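Long-range contacts in single-stranded DNA-binding protein (Mycobacterium smegmatis, PDB 5GQO), which probably binds single-stranded DNA as a tetramer of OB-fold subunits: residues Ile34-Val39 with Lys50-Ser55; Thr29-Ile34 with Ser95-Gly100; Asn77-Leu82 with Glu119-Ala124; Asp45-Lys50 with Leu82-Ser87. All blocks are in the same frame, centred on the assembly; numbering follows the deposited sequence.

Overall arrangement
From the N terminus, strand 27-31 and the start of strand 33-43 supply Thr29-Ile34, which interaction 2 ties to Ser95-Gly100 across the longest loop of the four. Within that loop interaction 1 closes the hairpin of strands 33-43 and 46-55, and the two contacts share Ile34. Interaction 4 also lies within it, setting strand 46-55 against helix 80-89; it crosses interaction 1 along the chain, and Lys50 belongs to both. Interaction 3 comes after interaction 1 and crosses interactions 2 and 4, pairing strand 73-79 with strand 117-122. Three of the strand pairings of the curled OB-fold sheet are thus covered, and interaction 4 adds its helix.

Interaction 1 (Ile34-Val39 with Lys50-Ser55); sequences IITNPV and KFRVAS
Ile35 and Val39 both hydrogen-bond through their backbone N-H groups to Lys50-Ser55, at the two ends of an irregular piece of the antiparallel hairpin formed by strands 33-43 and 46-55 of the OB fold. At the far end Val39 and Lys50 form a hydrogen-bonded pair, with Val39 N 3.0 Å from Lys50 O and Lys50 N 3.1 Å from Val39 O. At the near end Ile34 faces Val53 as a non-hydrogen-bonded pair, and Ile35 N reaches Arg52 O at 2.9 Å. Between them the register slips by two residues, and a side chain bridges the gap: Arg52 N donates to Thr36 OG1 over 3.1 Å. A chi1 of 62° sets this hydroxyl between the Thr36 backbone N and carbonyl carbon, facing the neighbouring strand.

The apolar contacts divide between the two sides of the hairpin. On one, Ile34 CD1 lies over a face of the Phe51 ring, displaced toward its rim, while CG2 approaches CD1 of the ring at 3.9 Å. Pro38 CG packs 3.8 Å from Phe51 CB; this proline is a calcium-binding residue of the protein, although no calcium is bound to this chain. Cys78 of strand 73-79 also touches Phe51.

On the other side the aliphatic part of Arg52 crosses Ile35 and Thr36 at a slant before its end turns away, where NE hydrogen-bonds to Thr75 OG1. Further along, the CG2 methyl of Ile35 meets Ala54 CB at 3.8 Å.

Interaction 2 (Thr29-Ile34 with Ser95-Gly100); sequences TVVGNI and SVVVVG
Thr29-Val31 and Ser95-Val99 run antiparallel, their axes 4.8 Å apart and 177° between their directions, and the pairing carries on past Gly32 to Asn33 and Ser95. Val30 and Val98 exchange two backbone hydrogen bonds, Val30 N to Val98 O at 2.9 Å and Val98 N to Val30 O at 2.8 Å. Gly32 and Val96 repeat the pattern, although Val96 N sits well above the carbonyl plane of Gly32 as the chain turns its corner there.

Val30 and Val98 point to the same face and lie alongside each other, with CG1 of Val30 3.7 Å from CB of Val98. Val96 shares that face, and its CG2 meets Ile34 CG1 at 3.7 Å, the two side chains crossing at about a right angle. Leu90 packs on Val96 as well.

The face of Thr29, Val31 and Val97 turns toward another subunit. The hydroxyl of Thr29 hydrogen-bonds to that of Thr29 in the third subunit, and Val97 packs on its counterpart there. Farther along this face, Asn33 ND2 passes 3.5 Å from Ser95 CA on its way to Gly93 O, while OD1 accepts from Arg131 NH1.

The face of Val30, Val96 and Val98 thus packs largely inside the chain and the other serves subunit association, an arrangement typical of the strongly curved OB-fold sheet in tetrameric SSB proteins.

Interaction 3 (Asn77-Leu82 with Glu119-Ala124); sequences NCWGNL and EVRATA
Water 1 joins the two segments where direct pairing stops: it accepts from Trp79 N at 2.7 Å and donates to Ala122 O at 2.8 Å. Before it the backbones bond directly. Asn77 N reaches Val120 O at 2.9 Å, and Asn77 O takes Ala122 N at 3.1 Å, so both backbone polar atoms of Asn77 are used on the same neighbour.

The Asn77 side chain adds a third link, with ND2 donating to Glu119 OE1 over 3.1 Å in a nearly straight bond (167°). The oxygen lies close to the amide plane and is approached on its anti side, while the carboxylate plane stands 85° to the amide. With chi1 at -63°, CG of Asn77 is beside its own backbone N, and this brings the amide over to strand 117-122.

These bonds make strands 73-79 and 117-122 a parallel pair, the parallel pairing of an OB-fold sheet that is otherwise antiparallel. Beyond Ala122 the chain turns at a classic beta bulge, where Thr123 and Ala124 both face Val99.

The apolar part of the contact centres on Ala122. Its CB lies 3.7 Å from CD2 of Leu82, at the start of helix 80-89, and 4.2 Å from Cys78 SG. Leu82 also packs on Val125 and, across the interface, on Ser130 of the third subunit. On the exposed side Arg121 CD comes within 4.1 Å of Trp79 CD1, its guanidinium steeply inclined to the indole.

Interaction 4 (Asp45-Lys50 with Leu82-Ser87); sequences DQELYK and LARGVS
Tyr49 lies against helix 80-89 with its ring laid over Ser87. The serine CB sits 3.6 Å from the ring centroid and 15° off its normal, a CH-pi contact displaced toward the rim, and CA of Ser87 comes close to the CZ-CE2 side. Val86 meets the same ring differently: its CG1 is at the edge, near the ring plane, 3.8 Å from CD2. Chi1 of -161° leaves CG of Tyr49 opposite the backbone N and carries the ring out along the helix, one turn past Ala83. Pro38 and Arg40 of strand 33-43 also touch this tyrosine.

Ala83 fills the place nearest the strand, where a small side chain allows close approach. Its CB is 3.9 Å from Tyr49 CB and 3.7 Å from the carbonyl oxygen of Glu47. The axes of Gln46-Lys50 and Leu82-Ser87 pass 7.6 Å apart at 45°.

Glu47 reaches from the strand toward Arg84, the two side chains crossing at a slant. Its OE1 forms a salt bridge with Arg84 NH1 at 3.2 Å, lying in the guanidinium plane, whereas the nitrogen comes from above the carboxylate plane. The bond is bent. OE2 forms a second salt bridge, to Arg40 NH2, so the carboxylate spans two arginines, which probably stabilise its negative charge. Arg84 in turn uses NH2 on Asn81 OD1.

An apolar centre with a charged outer margin thus attaches the helix to the sheet, the helix being the one that in OB folds links the third and fourth strands of the barrel.

Interaction 1 (Ile34-Val39 with Lys50-Ser55)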
loop_
_atom_site.group_PDB
_atom_site.type_symbol
_atom_site.label_atom_id
_atom_site.label_comp_id
_atom_site.label_asym_id
_atom_site.label_seq_id
_atom_site.Cartn_x
_atom_site.Cartn_y
_atom_site.Cartn_z
ATOM N N ILE B 34 -9.432 -0.734 17.362
ATOM C CA ILE B 34 -9.055 -1.857 18.174
ATOM C C ILE B 34 -10.354 -2.398 18.730
ATOM O O ILE B 34 -11.159 -1.625 19.240
ATOM C CB ILE B 34 -8.168 -1.410 19.326
ATOM C CG1 ILE B 34 -6.928 -0.712 18.780
ATOM C CG2 ILE B 34 -7.765 -2.593 20.181
ATOM C CD1 ILE B 34 -5.979 -0.206 19.844
ATOM N N ILE B 35 -10.574 -3.713 18.639
ATOM C CA ILE B 35 -11.832 -4.292 19.119
ATOM C C ILE B 35 -11.641 -5.354 20.179
ATOM O O ILE B 35 -12.600 -6.000 20.586
ATOM C CB ILE B 35 -12.623 -4.901 17.971
ATOM C CG1 ILE B 35 -11.779 -5.937 17.231
ATOM C CG2 ILE B 35 -13.091 -3.808 17.027
ATOM C CD1 ILE B 35 -12.617 -6.895 16.458
ATOM N N THR B 36 -10.413 -5.572 20.633
ATOM C CA THR B 36 -10.209 -6.393 21.836
ATOM C C THR B 36 -9.340 -5.664 22.842
ATOM O O THR B 36 -8.682 -4.679 22.513
ATOM C CB THR B 36 -9.520 -7.721 21.531
ATOM O OG1 THR B 36 -8.224 -7.445 20.988
ATOM C CG2 THR B 36 -10.358 -8.569 20.600
ATOM N N ASN B 37 -9.339 -6.172 24.073
ATOM C CA ASN B 37 -8.386 -5.677 25.068
ATOM C C ASN B 37 -7.024 -6.211 24.735
ATOM O O ASN B 37 -6.821 -7.432 24.648
ATOM C CB ASN B 37 -8.757 -6.043 26.503
ATOM C CG ASN B 37 -9.959 -5.288 26.964
ATOM O OD1 ASN B 37 -9.933 -4.051 27.049
ATOM N ND2 ASN B 37 -11.049 -5.995 27.155
ATOM N N PRO B 38 -6.076 -5.309 24.549
ATOM C CA PRO B 38 -4.791 -5.815 24.176
ATOM C C PRO B 38 -4.144 -6.695 25.249
ATOM O O PRO B 38 -4.431 -6.567 26.430
ATOM C CB PRO B 38 -3.985 -4.561 23.949
ATOM C CG PRO B 38 -4.976 -3.538 23.556
ATOM C CD PRO B 38 -6.184 -3.853 24.377
ATOM N N VAL B 39 -3.250 -7.555 24.792
ATOM C CA VAL B 39 -2.592 -8.559 25.582
ATOM C C VAL B 39 -1.089 -8.269 25.564
ATOM O O VAL B 39 -0.531 -8.057 24.497
ATOM C CB VAL B 39 -2.915 -9.941 24.955
ATOM C CG1 VAL B 39 -1.953 -11.025 25.419
ATOM C CG2 VAL B 39 -4.365 -10.309 25.270
ATOM N N LYS B 50 -0.399 -7.035 21.622
ATOM C CA LYS B 50 -1.129 -7.470 20.499
ATOM C C LYS B 50 -2.621 -7.363 20.706
ATOM O O LYS B 50 -3.128 -7.445 21.821
ATOM C CB LYS B 50 -0.737 -8.889 20.180
ATOM C CG LYS B 50 -1.079 -9.912 21.216
ATOM C CD LYS B 50 -1.006 -11.303 20.616
ATOM C CE LYS B 50 -2.328 -11.741 19.999
ATOM N NZ LYS B 50 -2.244 -13.075 19.327
ATOM N N PHE B 51 -3.343 -7.194 19.613
ATOM C CA PHE B 51 -4.748 -6.878 19.711
ATOM C C PHE B 51 -5.373 -7.066 18.385
ATOM O O PHE B 51 -4.696 -7.255 17.366
ATOM C CB PHE B 51 -4.918 -5.424 20.232
ATOM C CG PHE B 51 -4.077 -4.384 19.513
ATOM C CD1 PHE B 51 -4.557 -3.778 18.403
ATOM C CD2 PHE B 51 -2.829 -4.043 19.939
ATOM C CE1 PHE B 51 -3.803 -2.839 17.691
ATOM C CE2 PHE B 51 -2.070 -3.076 19.260
ATOM C CZ PHE B 51 -2.552 -2.495 18.117
ATOM N N ARG B 52 -6.688 -6.989 18.365
ATOM C CA ARG B 52 -7.440 -7.241 17.145
ATOM C C ARG B 52 -7.966 -5.918 16.594
ATOM O O ARG B 52 -8.349 -5.040 17.362
ATOM C CB ARG B 52 -8.584 -8.119 17.560
ATOM C CG ARG B 52 -9.165 -9.012 16.495
ATOM C CD ARG B 52 -8.852 -10.446 16.790
ATOM N NE ARG B 52 -8.407 -11.039 15.551
ATOM C CZ ARG B 52 -9.227 -11.363 14.562
ATOM N NH1 ARG B 52 -8.727 -11.904 13.450
ATOM N NH2 ARG B 52 -10.545 -11.165 14.692
ATOM N N VAL B 53 -7.942 -5.764 15.270
ATOM C CA VAL B 53 -8.405 -4.535 14.608
ATOM C C VAL B 53 -9.485 -4.867 13.580
ATOM O O VAL B 53 -9.345 -5.827 12.820
ATOM C CB VAL B 53 -7.281 -3.746 13.900
ATOM C CG1 VAL B 53 -7.864 -2.529 13.161
ATOM C CG2 VAL B 53 -6.268 -3.260 14.908
ATOM N N ALA B 54 -10.542 -4.053 13.592
ATOM C CA ALA B 54 -11.607 -4.095 12.595
ATOM C C ALA B 54 -11.520 -2.850 11.764
ATOM O O ALA B 54 -11.340 -1.725 12.278
ATOM C CB ALA B 54 -12.947 -4.127 13.260
ATOM N N SER B 55 -11.631 -3.034 10.463
ATOM C CA SER B 55 -11.611 -1.895 9.593
ATOM C C SER B 55 -12.967 -1.282 9.349
ATOM O O SER B 55 -13.926 -1.978 9.005
ATOM C CB SER B 55 -11.030 -2.226 8.262
ATOM O OG SER B 55 -10.326 -1.061 7.866
#

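Interaction 2 (Thr29-Ile34 with Ser95-Gly100)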
loop_
_atom_site.group_PDB
_atom_site.type_symbol
_atom_site.label_atom_id
_atom_site.label_comp_id
_atom_site.label_asym_id
_atom_site.label_seq_id
_atom_site.Cartn_x
_atom_site.Cartn_y
_atom_site.Cartn_z
ATOM N N THR B 29 -1.303 -1.614 5.255
ATOM C CA THR B 29 -1.876 -0.555 6.035
ATOM C C THR B 29 -3.327 -0.838 6.294
ATOM O O THR B 29 -4.026 -1.254 5.404
ATOM C CB THR B 29 -1.848 0.747 5.321
ATOM O OG1 THR B 29 -0.492 1.176 5.147
ATOM C CG2 THR B 29 -2.592 1.794 6.188
ATOM N N VAL B 30 -3.767 -0.679 7.540
ATOM C CA VAL B 30 -5.187 -0.758 7.868
ATOM C C VAL B 30 -5.575 0.392 8.797
ATOM O O VAL B 30 -4.825 0.777 9.681
ATOM C CB VAL B 30 -5.598 -2.125 8.486
ATOM C CG1 VAL B 30 -4.926 -2.385 9.827
ATOM C CG2 VAL B 30 -7.105 -2.217 8.649
ATOM N N VAL B 31 -6.751 0.930 8.565
ATOM C CA VAL B 31 -7.305 1.996 9.390
ATOM C C VAL B 31 -8.627 1.464 9.982
ATOM O O VAL B 31 -9.443 0.916 9.264
ATOM C CB VAL B 31 -7.603 3.228 8.524
ATOM C CG1 VAL B 31 -8.374 4.241 9.322
ATOM C CG2 VAL B 31 -6.309 3.799 7.941
ATOM N N GLY B 32 -8.828 1.585 11.283
ATOM C CA GLY B 32 -10.046 1.065 11.881
ATOM C C GLY B 32 -10.095 1.326 13.373
ATOM O O GLY B 32 -9.847 2.437 13.826
ATOM N N ASN B 33 -10.406 0.279 14.124
ATOM C CA ASN B 33 -10.592 0.343 15.558
ATOM C C ASN B 33 -10.050 -0.902 16.209
ATOM O O ASN B 33 -10.220 -2.000 15.673
ATOM C CB ASN B 33 -12.081 0.437 15.886
ATOM C CG ASN B 33 -12.657 1.741 15.464
ATOM O OD1 ASN B 33 -13.035 1.911 14.315
ATOM N ND2 ASN B 33 -12.653 2.705 16.372
ATOM N N ILE B 34 -9.432 -0.734 17.362
ATOM C CA ILE B 34 -9.055 -1.857 18.174
ATOM C C ILE B 34 -10.354 -2.398 18.730
ATOM O O ILE B 34 -11.159 -1.625 19.240
ATOM C CB ILE B 34 -8.168 -1.410 19.326
ATOM C CG1 ILE B 34 -6.928 -0.712 18.780
ATOM C CG2 ILE B 34 -7.765 -2.593 20.181
ATOM C CD1 ILE B 34 -5.979 -0.206 19.844
ATOM N N SER B 95 -9.737 4.310 17.824
ATOM C CA SER B 95 -9.561 4.346 16.394
ATOM C C SER B 95 -8.075 4.231 16.170
ATOM O O SER B 95 -7.345 4.763 16.969
ATOM C CB SER B 95 -10.068 5.680 15.874
ATOM O OG SER B 95 -9.071 6.648 16.174
ATOM N N VAL B 96 -7.634 3.523 15.127
ATOM C CA VAL B 96 -6.207 3.298 14.872
ATOM C C VAL B 96 -5.822 3.369 13.419
ATOM O O VAL B 96 -6.594 2.970 12.536
ATOM C CB VAL B 96 -5.707 1.848 15.188
ATOM C CG1 VAL B 96 -4.717 1.823 16.275
ATOM C CG2 VAL B 96 -6.828 0.876 15.438
ATOM N N VAL B 97 -4.571 3.763 13.198
ATOM C CA VAL B 97 -3.889 3.632 11.912
ATOM C C VAL B 97 -2.770 2.644 12.173
ATOM O O VAL B 97 -1.978 2.869 13.083
ATOM C CB VAL B 97 -3.281 4.963 11.486
ATOM C CG1 VAL B 97 -2.537 4.844 10.170
ATOM C CG2 VAL B 97 -4.378 5.970 11.317
ATOM N N VAL B 98 -2.708 1.573 11.396
ATOM C CA VAL B 98 -1.673 0.555 11.558
ATOM C C VAL B 98 -0.911 0.346 10.237
ATOM O O VAL B 98 -1.518 0.067 9.184
ATOM C CB VAL B 98 -2.279 -0.791 11.923
ATOM C CG1 VAL B 98 -1.198 -1.830 11.992
ATOM C CG2 VAL B 98 -3.011 -0.699 13.240
ATOM N N VAL B 99 0.409 0.456 10.313
ATOM C CA VAL B 99 1.278 0.215 9.202
ATOM C C VAL B 99 2.279 -0.885 9.548
ATOM O O VAL B 99 2.800 -0.884 10.644
ATOM C CB VAL B 99 2.067 1.447 8.869
ATOM C CG1 VAL B 99 2.973 1.196 7.652
ATOM C CG2 VAL B 99 1.109 2.564 8.583
ATOM N N GLY B 100 2.526 -1.823 8.623
ATOM C CA GLY B 100 3.556 -2.830 8.838
ATOM C C GLY B 100 3.655 -3.846 7.716
ATOM O O GLY B 100 3.609 -3.504 6.555
#

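Interaction 3 (Asn77-Leu82 with Glu119-Ala124)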
loop_
_atom_site.group_PDB
_atom_site.type_symbol
_atom_site.label_atom_id
_atom_site.label_comp_id
_atom_site.label_asym_id
_atom_site.label_seq_id
_atom_site.Cartn_x
_atom_site.Cartn_y
_atom_site.Cartn_z
ATOM N N ASN B 77 0.509 -7.066 15.904
ATOM C CA ASN B 77 1.521 -7.354 16.883
ATOM C C ASN B 77 2.466 -6.183 16.954
ATOM O O ASN B 77 3.099 -5.867 15.975
ATOM C CB ASN B 77 2.353 -8.536 16.460
ATOM C CG ASN B 77 1.577 -9.804 16.362
ATOM O OD1 ASN B 77 0.734 -10.110 17.184
ATOM N ND2 ASN B 77 1.885 -10.579 15.348
ATOM N N CYS B 78 2.605 -5.570 18.125
ATOM C CA CYS B 78 3.581 -4.537 18.317
ATOM C C CYS B 78 4.703 -5.006 19.264
ATOM O O CYS B 78 4.470 -5.713 20.240
ATOM C CB CYS B 78 2.884 -3.336 18.913
ATOM S SG CYS B 78 1.409 -2.840 18.040
ATOM N N TRP B 79 5.917 -4.583 18.972
ATOM C CA TRP B 79 7.099 -5.031 19.672
ATOM C C TRP B 79 7.886 -3.816 20.089
ATOM O O TRP B 79 7.810 -2.765 19.459
ATOM C CB TRP B 79 8.004 -5.875 18.732
ATOM C CG TRP B 79 7.420 -7.178 18.280
ATOM C CD1 TRP B 79 6.758 -7.424 17.121
ATOM C CD2 TRP B 79 7.465 -8.416 18.983
ATOM N NE1 TRP B 79 6.348 -8.739 17.076
ATOM C CE2 TRP B 79 6.779 -9.364 18.215
ATOM C CE3 TRP B 79 8.025 -8.818 20.198
ATOM C CZ2 TRP B 79 6.640 -10.690 18.628
ATOM C CZ3 TRP B 79 7.867 -10.136 20.618
ATOM C CH2 TRP B 79 7.200 -11.053 19.830
ATOM N N GLY B 80 8.683 -3.954 21.129
ATOM C CA GLY B 80 9.680 -2.925 21.428
ATOM C C GLY B 80 9.080 -1.615 21.874
ATOM O O GLY B 80 8.061 -1.571 22.605
ATOM N N ASN B 81 9.693 -0.540 21.412
ATOM C CA ASN B 81 9.167 0.769 21.662
ATOM C C ASN B 81 7.703 0.962 21.180
ATOM O O ASN B 81 6.950 1.748 21.775
ATOM C CB ASN B 81 10.095 1.765 21.000
ATOM C CG ASN B 81 11.378 1.951 21.786
ATOM O OD1 ASN B 81 11.380 1.935 23.021
ATOM N ND2 ASN B 81 12.467 2.138 21.086
ATOM N N LEU B 82 7.326 0.250 20.111
ATOM C CA LEU B 82 6.009 0.356 19.584
ATOM C C LEU B 82 5.033 -0.289 20.540
ATOM O O LEU B 82 3.949 0.230 20.757
ATOM C CB LEU B 82 5.904 -0.260 18.188
ATOM C CG LEU B 82 4.521 -0.166 17.545
ATOM C CD1 LEU B 82 4.089 1.274 17.404
ATOM C CD2 LEU B 82 4.549 -0.816 16.168
ATOM N N GLU B 119 -1.988 -11.917 10.305
ATOM C CA GLU B 119 -1.448 -11.050 11.337
ATOM C C GLU B 119 -0.556 -9.994 10.766
ATOM O O GLU B 119 0.079 -10.206 9.736
ATOM C CB GLU B 119 -0.626 -11.863 12.327
ATOM C CG GLU B 119 -1.458 -12.845 13.140
ATOM C CD GLU B 119 -0.603 -13.661 14.079
ATOM O OE1 GLU B 119 0.452 -13.166 14.517
ATOM O OE2 GLU B 119 -0.980 -14.806 14.360
ATOM N N VAL B 120 -0.496 -8.865 11.453
ATOM C CA VAL B 120 0.332 -7.780 11.036
ATOM C C VAL B 120 1.507 -7.591 11.985
ATOM O O VAL B 120 1.311 -7.501 13.200
ATOM C CB VAL B 120 -0.482 -6.470 11.044
ATOM C CG1 VAL B 120 0.396 -5.281 10.638
ATOM C CG2 VAL B 120 -1.682 -6.597 10.151
ATOM N N ARG B 121 2.722 -7.539 11.452
ATOM C CA ARG B 121 3.850 -7.104 12.267
ATOM C C ARG B 121 3.925 -5.602 12.084
ATOM O O ARG B 121 4.470 -5.130 11.074
ATOM C CB ARG B 121 5.180 -7.739 11.837
ATOM C CG ARG B 121 6.421 -7.089 12.465
ATOM C CD ARG B 121 7.265 -8.123 13.152
ATOM N NE ARG B 121 8.233 -8.714 12.238
ATOM C CZ ARG B 121 8.382 -10.038 12.004
ATOM N NH1 ARG B 121 7.635 -10.993 12.597
ATOM N NH2 ARG B 121 9.323 -10.405 11.153
ATOM N N ALA B 122 3.432 -4.862 13.073
ATOM C CA ALA B 122 3.353 -3.422 12.948
ATOM C C ALA B 122 4.696 -2.770 13.095
ATOM O O ALA B 122 5.536 -3.211 13.875
ATOM C CB ALA B 122 2.377 -2.843 13.963
ATOM N N THR B 123 4.869 -1.714 12.319
ATOM C CA THR B 123 6.012 -0.816 12.303
ATOM C C THR B 123 5.661 0.571 12.849
ATOM O O THR B 123 6.500 1.251 13.383
ATOM C CB THR B 123 6.390 -0.662 10.789
ATOM O OG1 THR B 123 7.381 -1.628 10.465
ATOM C CG2 THR B 123 6.891 0.739 10.389
ATOM N N ALA B 124 4.430 1.017 12.626
ATOM C CA ALA B 124 3.954 2.278 13.155
ATOM C C ALA B 124 2.470 2.130 13.428
ATOM O O ALA B 124 1.754 1.489 12.678
ATOM C CB ALA B 124 4.204 3.389 12.174
HETATM O O HOH W 1 6.556 -3.899 16.411
#

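Interaction 4 (Asp45-Lys50 with Leu82-Ser87)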
loop_
_atom_site.group_PDB
_atom_site.type_symbol
_atom_site.label_atom_id
_atom_site.label_comp_id
_atom_site.label_asym_id
_atom_site.label_seq_id
_atom_site.Cartn_x
_atom_site.Cartn_y
_atom_site.Cartn_z
ATOM N N ASP B 45 14.118 -9.613 27.423
ATOM C CA ASP B 45 14.217 -8.174 27.104
ATOM C C ASP B 45 12.973 -7.595 26.436
ATOM O O ASP B 45 12.580 -6.461 26.713
ATOM C CB ASP B 45 15.378 -7.987 26.112
ATOM C CG ASP B 45 16.099 -6.712 26.291
ATOM O OD1 ASP B 45 15.477 -5.817 26.874
ATOM O OD2 ASP B 45 17.277 -6.603 25.838
ATOM N N GLN B 46 12.370 -8.414 25.569
ATOM C CA GLN B 46 11.413 -7.977 24.553
ATOM C C GLN B 46 9.964 -7.989 25.014
ATOM O O GLN B 46 9.575 -8.786 25.840
ATOM C CB GLN B 46 11.491 -8.891 23.330
ATOM C CG GLN B 46 12.290 -8.348 22.170
ATOM C CD GLN B 46 11.373 -7.552 21.271
ATOM O OE1 GLN B 46 10.829 -6.499 21.664
ATOM N NE2 GLN B 46 11.159 -8.063 20.070
ATOM N N GLU B 47 9.158 -7.146 24.403
ATOM C CA GLU B 47 7.760 -7.020 24.790
ATOM C C GLU B 47 6.868 -7.097 23.563
ATOM O O GLU B 47 7.166 -6.472 22.542
ATOM C CB GLU B 47 7.568 -5.664 25.437
ATOM C CG GLU B 47 6.426 -5.564 26.455
ATOM C CD GLU B 47 6.329 -4.153 27.044
ATOM O OE1 GLU B 47 7.393 -3.596 27.391
ATOM O OE2 GLU B 47 5.217 -3.571 27.112
ATOM N N LEU B 48 5.781 -7.839 23.683
ATOM C CA LEU B 48 4.779 -7.911 22.663
ATOM C C LEU B 48 3.478 -7.331 23.206
ATOM O O LEU B 48 3.064 -7.668 24.320
ATOM C CB LEU B 48 4.511 -9.364 22.273
ATOM C CG LEU B 48 3.328 -9.603 21.304
ATOM C CD1 LEU B 48 3.600 -8.919 19.976
ATOM C CD2 LEU B 48 3.090 -11.081 21.114
ATOM N N TYR B 49 2.804 -6.542 22.374
ATOM C CA TYR B 49 1.484 -6.059 22.679
ATOM C C TYR B 49 0.653 -6.268 21.462
ATOM O O TYR B 49 0.943 -5.773 20.382
ATOM C CB TYR B 49 1.582 -4.603 22.997
ATOM C CG TYR B 49 0.429 -4.045 23.758
ATOM C CD1 TYR B 49 0.190 -4.434 25.064
ATOM C CD2 TYR B 49 -0.395 -3.068 23.198
ATOM C CE1 TYR B 49 -0.860 -3.890 25.779
ATOM C CE2 TYR B 49 -1.435 -2.517 23.898
ATOM C CZ TYR B 49 -1.668 -2.932 25.189
ATOM O OH TYR B 49 -2.692 -2.380 25.910
ATOM N N LYS B 50 -0.399 -7.035 21.622
ATOM C CA LYS B 50 -1.129 -7.470 20.499
ATOM C C LYS B 50 -2.621 -7.363 20.706
ATOM O O LYS B 50 -3.128 -7.445 21.821
ATOM C CB LYS B 50 -0.737 -8.889 20.180
ATOM C CG LYS B 50 -1.079 -9.912 21.216
ATOM C CD LYS B 50 -1.006 -11.303 20.616
ATOM C CE LYS B 50 -2.328 -11.741 19.999
ATOM N NZ LYS B 50 -2.244 -13.075 19.327
ATOM N N LEU B 82 7.326 0.250 20.111
ATOM C CA LEU B 82 6.009 0.356 19.584
ATOM C C LEU B 82 5.033 -0.289 20.540
ATOM O O LEU B 82 3.949 0.230 20.757
ATOM C CB LEU B 82 5.904 -0.260 18.188
ATOM C CG LEU B 82 4.521 -0.166 17.545
ATOM C CD1 LEU B 82 4.089 1.274 17.404
ATOM C CD2 LEU B 82 4.549 -0.816 16.168
ATOM N N ALA B 83 5.410 -1.403 21.138
ATOM C CA ALA B 83 4.558 -2.020 22.163
ATOM C C ALA B 83 4.345 -1.072 23.338
ATOM O O ALA B 83 3.263 -1.007 23.906
ATOM C CB ALA B 83 5.194 -3.292 22.651
ATOM N N ARG B 84 5.398 -0.360 23.711
ATOM C CA ARG B 84 5.317 0.593 24.822
ATOM C C ARG B 84 4.412 1.783 24.530
ATOM O O ARG B 84 3.475 2.043 25.289
ATOM C CB ARG B 84 6.713 1.017 25.317
ATOM C CG ARG B 84 7.282 -0.013 26.310
ATOM C CD ARG B 84 8.630 0.346 26.933
ATOM N NE ARG B 84 9.746 0.230 25.982
ATOM C CZ ARG B 84 10.239 -0.929 25.519
ATOM N NH1 ARG B 84 9.742 -2.112 25.894
ATOM N NH2 ARG B 84 11.261 -0.901 24.666
ATOM N N GLY B 85 4.661 2.481 23.429
ATOM C CA GLY B 85 3.801 3.587 23.002
ATOM C C GLY B 85 2.344 3.186 22.927
ATOM O O GLY B 85 1.457 3.924 23.377
ATOM N N VAL B 86 2.081 2.013 22.357
ATOM C CA VAL B 86 0.708 1.614 22.124
ATOM C C VAL B 86 0.021 1.272 23.421
ATOM O O VAL B 86 -1.159 1.612 23.595
ATOM C CB VAL B 86 0.570 0.488 21.073
ATOM C CG1 VAL B 86 -0.856 -0.015 21.025
ATOM C CG2 VAL B 86 0.957 1.008 19.685
ATOM N N SER B 87 0.703 0.585 24.330
ATOM C CA SER B 87 0.035 0.195 25.610
ATOM C C SER B 87 -0.225 1.420 26.504
ATOM O O SER B 87 -1.242 1.522 27.125
ATOM C CB SER B 87 0.875 -0.829 26.349
ATOM O OG SER B 87 2.167 -0.276 26.514
#